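Local coordinates for ORF14 (Streptomyces clavuligerus, PDB 2WPX), which belongs to the clavulanic acid biosynthesis pathway, binds acetyl-coenzyme A, and as a tandem GNAT-family protein is probably an acyltransferase, at residues Ile153-Arg165 with Glu298-Asn310. Numbering follows the deposited sequence.
Sequences IPAGTHQWLDLDR and EVRLVETANAEDN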
ATOM      1  N   ILE A 153      -6.628  16.660   2.058  1.00 25.41           N
ATOM      2  CA  ILE A 153      -5.888  15.961   3.094  1.00 25.87           C
ATOM      3  C   ILE A 153      -4.444  15.766   2.613  1.00 25.06           C
ATOM      4  O   ILE A 153      -4.143  15.842   1.415  1.00 24.61           O
ATOM      5  CB  ILE A 153      -6.550  14.586   3.444  1.00 25.84           C
ATOM      6  CG1 ILE A 153      -6.442  13.626   2.266  1.00 22.57           C
ATOM      7  CG2 ILE A 153      -8.022  14.798   3.918  1.00 26.71           C
ATOM      8  CD1 ILE A 153      -7.470  12.531   2.241  1.00 24.11           C
ATOM      9  N   PRO A 154      -3.540  15.541   3.559  1.00 25.42           N
ATOM     10  CA  PRO A 154      -2.146  15.300   3.327  1.00 23.67           C
ATOM     11  C   PRO A 154      -2.007  14.217   2.303  1.00 22.30           C
ATOM     12  O   PRO A 154      -2.567  13.144   2.492  1.00 22.50           O
ATOM     13  CB  PRO A 154      -1.681  14.701   4.643  1.00 24.18           C
ATOM     14  CG  PRO A 154      -2.569  15.240   5.644  1.00 26.56           C
ATOM     15  CD  PRO A 154      -3.895  15.467   4.991  1.00 26.77           C
ATOM     16  N   ALA A 155      -1.255  14.492   1.244  1.00 20.26           N
ATOM     17  CA  ALA A 155      -0.804  13.481   0.340  1.00 18.78           C
ATOM     18  C   ALA A 155       0.308  12.601   0.971  1.00 18.27           C
ATOM     19  O   ALA A 155       0.900  12.956   2.013  1.00 18.08           O
ATOM     20  CB  ALA A 155      -0.311  14.128  -0.953  1.00 17.91           C
ATOM     21  N   GLY A 156       0.610  11.479   0.309  1.00 16.01           N
ATOM     22  CA  GLY A 156       1.649  10.597   0.804  1.00 15.86           C
ATOM     23  C   GLY A 156       2.961  10.922   0.122  1.00 16.43           C
ATOM     24  O   GLY A 156       2.997  11.160  -1.086  1.00 16.59           O
ATOM     25  N   THR A 157       4.051  10.934   0.865  1.00 16.70           N
ATOM     26  CA  THR A 157       5.352  10.997   0.212  1.00 17.85           C
ATOM     27  C   THR A 157       5.945   9.617   0.105  1.00 16.64           C
ATOM     28  O   THR A 157       6.233   8.974   1.123  1.00 15.94           O
ATOM     29  CB  THR A 157       6.353  11.799   1.028  1.00 18.90           C
ATOM     30  OG1 THR A 157       5.791  13.065   1.322  1.00 23.79           O
ATOM     31  CG2 THR A 157       7.637  11.976   0.257  1.00 17.93           C
ATOM     32  N   HIS A 158       6.176   9.190  -1.132  1.00 17.02           N
ATOM     33  CA  HIS A 158       6.560   7.819  -1.407  1.00 16.31           C
ATOM     34  C   HIS A 158       8.052   7.757  -1.601  1.00 16.90           C
ATOM     35  O   HIS A 158       8.567   8.461  -2.452  1.00 19.00           O
ATOM     36  CB  HIS A 158       5.798   7.301  -2.628  1.00 15.68           C
ATOM     37  CG  HIS A 158       6.064   5.869  -2.933  1.00 14.27           C
ATOM     38  ND1 HIS A 158       6.265   5.416  -4.211  1.00 14.32           N
ATOM     39  CD2 HIS A 158       6.170   4.779  -2.129  1.00 15.15           C
ATOM     40  CE1 HIS A 158       6.496   4.111  -4.196  1.00 12.57           C
ATOM     41  NE2 HIS A 158       6.429   3.695  -2.943  1.00 12.88           N
ATOM     42  N   GLN A 159       8.764   6.960  -0.804  1.00 15.70           N
ATOM     43  CA  GLN A 159      10.216   7.115  -0.751  1.00 15.60           C
ATOM     44  C   GLN A 159      10.969   5.838  -1.092  1.00 15.52           C
ATOM     45  O   GLN A 159      10.445   4.760  -0.897  1.00 15.00           O
ATOM     46  CB  GLN A 159      10.608   7.510   0.677  1.00 16.36           C
ATOM     47  CG  GLN A 159      10.123   8.888   1.162  1.00 14.01           C
ATOM     48  CD  GLN A 159       9.886   8.861   2.677  1.00 17.43           C
ATOM     49  OE1 GLN A 159      10.842   8.876   3.442  1.00 16.73           O
ATOM     50  NE2 GLN A 159       8.617   8.762   3.106  1.00 13.10           N
ATOM     51  N   TRP A 160      12.201   5.948  -1.572  1.00 15.17           N
ATOM     52  CA  TRP A 160      12.980   4.767  -1.882  1.00 15.56           C
ATOM     53  C   TRP A 160      14.327   4.800  -1.200  1.00 16.15           C
ATOM     54  O   TRP A 160      14.960   5.836  -1.087  1.00 15.85           O
ATOM     55  CB  TRP A 160      13.196   4.572  -3.412  1.00 16.29           C
ATOM     56  CG  TRP A 160      11.939   4.079  -4.148  1.00 16.11           C
ATOM     57  CD1 TRP A 160      11.038   4.857  -4.795  1.00 16.03           C
ATOM     58  CD2 TRP A 160      11.455   2.726  -4.256  1.00 14.99           C
ATOM     59  NE1 TRP A 160      10.024   4.092  -5.300  1.00 16.39           N
ATOM     60  CE2 TRP A 160      10.260   2.775  -5.003  1.00 16.48           C
ATOM     61  CE3 TRP A 160      11.931   1.479  -3.822  1.00 13.13           C
ATOM     62  CZ2 TRP A 160       9.532   1.632  -5.325  1.00 12.44           C
ATOM     63  CZ3 TRP A 160      11.216   0.366  -4.116  1.00 11.15           C
ATOM     64  CH2 TRP A 160      10.034   0.436  -4.892  1.00 12.45           C
ATOM     65  N   LEU A 161      14.724   3.639  -0.706  1.00 16.46           N
ATOM     66  CA  LEU A 161      16.066   3.416  -0.231  1.00 16.38           C
ATOM     67  C   LEU A 161      16.700   2.343  -1.092  1.00 17.52           C
ATOM     68  O   LEU A 161      16.170   1.244  -1.237  1.00 17.60           O
ATOM     69  CB  LEU A 161      16.037   2.950   1.206  1.00 15.46           C
ATOM     70  CG  LEU A 161      17.378   2.412   1.773  1.00 15.44           C
ATOM     71  CD1 LEU A 161      18.501   3.480   1.803  1.00 13.00           C
ATOM     72  CD2 LEU A 161      17.157   1.756   3.153  1.00 12.89           C
ATOM     73  N   ASP A 162      17.839   2.678  -1.667  1.00 18.56           N
ATOM     74  CA  ASP A 162      18.587   1.775  -2.463  1.00 20.42           C
ATOM     75  C   ASP A 162      19.891   1.493  -1.741  1.00 21.11           C
ATOM     76  O   ASP A 162      20.826   2.301  -1.744  1.00 22.81           O
ATOM     77  CB  ASP A 162      18.856   2.443  -3.788  1.00 22.03           C
ATOM     78  CG  ASP A 162      19.718   1.637  -4.700  1.00 24.54           C
ATOM     79  OD1 ASP A 162      20.436   0.696  -4.282  1.00 27.81           O
ATOM     80  OD2 ASP A 162      19.690   1.989  -5.886  1.00 27.82           O
ATOM     81  N   LEU A 163      19.950   0.314  -1.152  1.00 23.50           N
ATOM     82  CA  LEU A 163      21.091  -0.124  -0.400  1.00 23.63           C
ATOM     83  C   LEU A 163      22.405  -0.164  -1.196  1.00 24.81           C
ATOM     84  O   LEU A 163      23.458  -0.189  -0.583  1.00 24.32           O
ATOM     85  CB  LEU A 163      20.804  -1.490   0.214  1.00 22.77           C
ATOM     86  CG  LEU A 163      20.016  -1.532   1.528  1.00 22.40           C
ATOM     87  CD1 LEU A 163      18.917  -0.552   1.506  1.00 25.19           C
ATOM     88  CD2 LEU A 163      19.453  -2.952   1.657  1.00 23.76           C
ATOM     89  N   ASP A 164      22.351  -0.216  -2.525  1.00 26.02           N
ATOM     90  CA  ASP A 164      23.579  -0.104  -3.332  1.00 28.82           C
ATOM     91  C   ASP A 164      24.059   1.334  -3.441  1.00 28.80           C
ATOM     92  O   ASP A 164      25.147   1.598  -3.930  1.00 29.84           O
ATOM     93  CB  ASP A 164      23.382  -0.589  -4.775  1.00 30.66           C
ATOM     94  CG  ASP A 164      23.352  -2.091  -4.897  1.00 33.60           C
ATOM     95  OD1 ASP A 164      22.751  -2.562  -5.902  1.00 37.83           O
ATOM     96  OD2 ASP A 164      23.879  -2.791  -3.997  1.00 34.07           O
ATOM     97  N   ARG A 165      23.221   2.272  -3.045  1.00 29.10           N
ATOM     98  CA  ARG A 165      23.616   3.677  -3.062  1.00 29.60           C
ATOM     99  C   ARG A 165      23.980   4.121  -1.644  1.00 28.30           C
ATOM    100  O   ARG A 165      24.857   4.926  -1.456  1.00 28.36           O
ATOM    101  CB  ARG A 165      22.478   4.523  -3.601  1.00 30.19           C
ATOM    102  CG  ARG A 165      22.807   5.961  -3.777  1.00 34.37           C
ATOM    103  CD  ARG A 165      21.681   6.825  -3.230  1.00 40.67           C
ATOM    104  NE  ARG A 165      20.587   7.061  -4.179  1.00 43.75           N
ATOM    105  CZ  ARG A 165      20.558   8.083  -5.042  1.00 48.71           C
ATOM    106  NH1 ARG A 165      21.571   8.945  -5.109  1.00 47.28           N
ATOM    107  NH2 ARG A 165      19.519   8.240  -5.861  1.00 52.29           N
ATOM    108  N   GLU A 298      19.041 -10.648  -0.703  1.00 29.96           N
ATOM    109  CA  GLU A 298      19.083 -10.073  -2.030  1.00 30.36           C
ATOM    110  C   GLU A 298      18.358  -8.763  -2.055  1.00 27.19           C
ATOM    111  O   GLU A 298      18.375  -8.090  -3.065  1.00 27.35           O
ATOM    112  CB  GLU A 298      18.453 -11.002  -3.049  1.00 31.75           C
ATOM    113  CG  GLU A 298      19.377 -12.103  -3.492  1.00 38.71           C
ATOM    114  CD  GLU A 298      18.667 -13.138  -4.329  1.00 45.48           C
ATOM    115  OE1 GLU A 298      18.039 -14.036  -3.743  1.00 48.93           O
ATOM    116  OE2 GLU A 298      18.742 -13.087  -5.575  1.00 50.61           O
ATOM    117  N   VAL A 299      17.706  -8.419  -0.938  1.00 24.21           N
ATOM    118  CA  VAL A 299      16.987  -7.163  -0.830  1.00 21.72           C
ATOM    119  C   VAL A 299      17.912  -5.949  -0.927  1.00 23.12           C
ATOM    120  O   VAL A 299      18.974  -5.873  -0.317  1.00 24.63           O
ATOM    121  CB  VAL A 299      16.121  -7.080   0.463  1.00 20.11           C
ATOM    122  CG1 VAL A 299      15.659  -5.695   0.636  1.00 18.34           C
ATOM    123  CG2 VAL A 299      14.932  -8.008   0.371  1.00 17.71           C
ATOM    124  N   ARG A 300      17.503  -4.991  -1.742  1.00 23.28           N
ATOM    125  CA  ARG A 300      18.425  -3.967  -2.189  1.00 24.18           C
ATOM    126  C   ARG A 300      17.599  -2.710  -2.259  1.00 21.68           C
ATOM    127  O   ARG A 300      18.119  -1.588  -2.014  1.00 22.01           O
ATOM    128  CB  ARG A 300      18.936  -4.353  -3.574  1.00 26.72           C
ATOM    129  CG  ARG A 300      20.398  -4.749  -3.740  1.00 35.33           C
ATOM    130  CD  ARG A 300      21.094  -5.465  -2.588  1.00 41.68           C
ATOM    131  NE  ARG A 300      22.406  -4.847  -2.387  1.00 49.77           N
ATOM    132  CZ  ARG A 300      22.869  -4.436  -1.200  1.00 54.05           C
ATOM    133  NH1 ARG A 300      22.159  -4.648  -0.087  1.00 51.66           N
ATOM    134  NH2 ARG A 300      24.059  -3.842  -1.116  1.00 57.80           N
ATOM    135  N   LEU A 301      16.307  -2.885  -2.603  1.00 17.73           N
ATOM    136  CA  LEU A 301      15.411  -1.723  -2.790  1.00 15.95           C
ATOM    137  C   LEU A 301      14.217  -1.746  -1.880  1.00 14.64           C
ATOM    138  O   LEU A 301      13.405  -2.702  -1.891  1.00 15.56           O
ATOM    139  CB  LEU A 301      14.939  -1.589  -4.248  1.00 15.96           C
ATOM    140  CG  LEU A 301      16.001  -1.471  -5.357  1.00 16.93           C
ATOM    141  CD1 LEU A 301      15.369  -1.740  -6.765  1.00 15.59           C
ATOM    142  CD2 LEU A 301      16.579  -0.092  -5.340  1.00 18.03           C
ATOM    143  N   VAL A 302      14.078  -0.700  -1.069  1.00 14.76           N
ATOM    144  CA  VAL A 302      13.071  -0.715  -0.039  1.00 13.50           C
ATOM    145  C   VAL A 302      12.218   0.515  -0.215  1.00 15.58           C
ATOM    146  O   VAL A 302      12.718   1.621  -0.390  1.00 17.94           O
ATOM    147  CB  VAL A 302      13.715  -0.748   1.355  1.00 14.89           C
ATOM    148  CG1 VAL A 302      12.629  -0.797   2.447  1.00 13.38           C
ATOM    149  CG2 VAL A 302      14.647  -1.918   1.462  1.00 11.54           C
ATOM    150  N   GLU A 303      10.916   0.336  -0.265  1.00 13.52           N
ATOM    151  CA  GLU A 303      10.046   1.481  -0.414  1.00 12.68           C
ATOM    152  C   GLU A 303       9.227   1.692   0.871  1.00 13.70           C
ATOM    153  O   GLU A 303       8.992   0.743   1.663  1.00 14.10           O
ATOM    154  CB  GLU A 303       9.109   1.294  -1.620  1.00 13.45           C
ATOM    155  CG  GLU A 303       7.951   0.357  -1.343  1.00 14.13           C
ATOM    156  CD  GLU A 303       7.057   0.148  -2.580  1.00 19.26           C
ATOM    157  OE1 GLU A 303       6.289   1.060  -2.928  1.00 15.76           O
ATOM    158  OE2 GLU A 303       7.135  -0.934  -3.193  1.00 17.23           O
ATOM    159  N   THR A 304       8.789   2.933   1.064  1.00 13.74           N
ATOM    160  CA  THR A 304       7.905   3.256   2.149  1.00 14.79           C
ATOM    161  C   THR A 304       7.096   4.524   1.788  1.00 15.29           C
ATOM    162  O   THR A 304       7.378   5.149   0.741  1.00 15.17           O
ATOM    163  CB  THR A 304       8.732   3.499   3.456  1.00 15.54           C
ATOM    164  OG1 THR A 304       7.900   3.325   4.619  1.00 14.23           O
ATOM    165  CG2 THR A 304       9.397   4.896   3.436  1.00 12.44           C
ATOM    166  N   ALA A 305       6.120   4.899   2.633  1.00 14.64           N
ATOM    167  CA  ALA A 305       5.324   6.103   2.388  1.00 16.10           C
ATOM    168  C   ALA A 305       4.836   6.696   3.680  1.00 16.90           C
ATOM    169  O   ALA A 305       4.299   5.988   4.529  1.00 17.88           O
ATOM    170  CB  ALA A 305       4.080   5.793   1.493  1.00 15.94           C
ATOM    171  N   ASN A 306       4.991   8.008   3.789  1.00 17.34           N
ATOM    172  CA  ASN A 306       4.471   8.790   4.904  1.00 18.60           C
ATOM    173  C   ASN A 306       3.518   9.841   4.438  1.00 18.61           C
ATOM    174  O   ASN A 306       3.699  10.427   3.363  1.00 17.76           O
ATOM    175  CB  ASN A 306       5.608   9.511   5.573  1.00 17.83           C
ATOM    176  CG  ASN A 306       6.528   8.578   6.198  1.00 20.45           C
ATOM    177  OD1 ASN A 306       7.667   8.398   5.758  1.00 20.70           O
ATOM    178  ND2 ASN A 306       6.043   7.916   7.245  1.00 23.68           N
ATOM    179  N   ALA A 307       2.527  10.131   5.266  1.00 19.09           N
ATOM    180  CA  ALA A 307       1.795  11.358   5.063  1.00 19.62           C
ATOM    181  C   ALA A 307       2.800  12.513   5.115  1.00 19.52           C
ATOM    182  O   ALA A 307       3.665  12.578   6.008  1.00 18.09           O
ATOM    183  CB  ALA A 307       0.731  11.531   6.104  1.00 21.43           C
ATOM    184  N   GLU A 308       2.691  13.427   4.147  1.00 19.47           N
ATOM    185  CA  GLU A 308       3.702  14.479   4.009  1.00 19.45           C
ATOM    186  C   GLU A 308       3.753  15.399   5.243  1.00 20.42           C
ATOM    187  O   GLU A 308       4.709  16.151   5.389  1.00 19.43           O
ATOM    188  CB  GLU A 308       3.454  15.282   2.745  1.00 20.06           C
ATOM    189  CG  GLU A 308       2.059  15.871   2.785  1.00 23.46           C
ATOM    190  CD  GLU A 308       1.630  16.539   1.500  1.00 24.00           C
ATOM    191  OE1 GLU A 308       2.388  16.477   0.505  1.00 24.51           O
ATOM    192  OE2 GLU A 308       0.510  17.097   1.495  1.00 23.75           O
ATOM    193  N   ASP A 309       2.759  15.324   6.133  1.00 21.37           N
ATOM    194  CA  ASP A 309       2.822  16.125   7.374  1.00 23.46           C
ATOM    195  C   ASP A 309       3.413  15.373   8.552  1.00 23.80           C
ATOM    196  O   ASP A 309       3.553  15.927   9.623  1.00 25.92           O
ATOM    197  CB  ASP A 309       1.460  16.733   7.754  1.00 25.17           C
ATOM    198  CG  ASP A 309       0.441  15.687   8.126  1.00 27.57           C
ATOM    199  OD1 ASP A 309      -0.509  16.012   8.869  1.00 34.71           O
ATOM    200  OD2 ASP A 309       0.568  14.530   7.691  1.00 26.35           O
ATOM    201  N   ASN A 310       3.763  14.111   8.360  1.00 23.38           N
ATOM    202  CA  ASN A 310       4.444  13.370   9.421  1.00 24.17           C
ATOM    203  C   ASN A 310       5.961  13.612   9.506  1.00 22.37           C
ATOM    204  O   ASN A 310       6.750  12.691   9.320  1.00 21.43           O
ATOM    205  CB  ASN A 310       4.186  11.869   9.316  1.00 23.78           C
ATOM    206  CG  ASN A 310       4.518  11.147  10.635  1.00 29.35           C
ATOM    207  OD1 ASN A 310       5.183  11.734  11.506  1.00 31.77           O
ATOM    208  ND2 ASN A 310       4.069   9.899  10.788  1.00 28.20           N
TER
HETATM  209  O   HOH W   1      24.289  -2.085   1.243  1.00 42.08           O
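E303 and W160 pack closely: CB of E303 sits over one face of the indole, 3.4 Å from the centroid of its six-membered ring and 11° off the normal, a CH-pi contact. H158, with CG anti to its backbone N (chi1 -176°), turns the edge of its ring to the E303 carboxylate; H158 NE2 donates to E303 OE1 at 2.6 Å, on the anti side, while ND1 bonds D326, which probably fixes the ring's rotation. On the other face, Q159 NE2 spends both N-H groups near its amide plane, on N306 OD1 (2.8 Å) and T157 O (3.1 Å), the latter also taking N306 N from the opposite side of its carbonyl plane. Strands 156-162 and 301-307 are antiparallel (axes 158° apart), L161 and V302 bonding each other through N and O, both 2.9 Å, consistent with a seam between the tandem GNAT halves; strand 323-334 flanks the former, 263-271 the latter. Side chains at the ends hold less firmly, though E308 N still donates to A155 O at 2.8 Å. Exposed D164 OD2 salt-bridges R300 NE (3.0 Å) through weak, bent hydrogen bonds. At the far end A155 N reaches E308 OE2 weakly (3.2 Å), E308 OE1 salt-bridging R327.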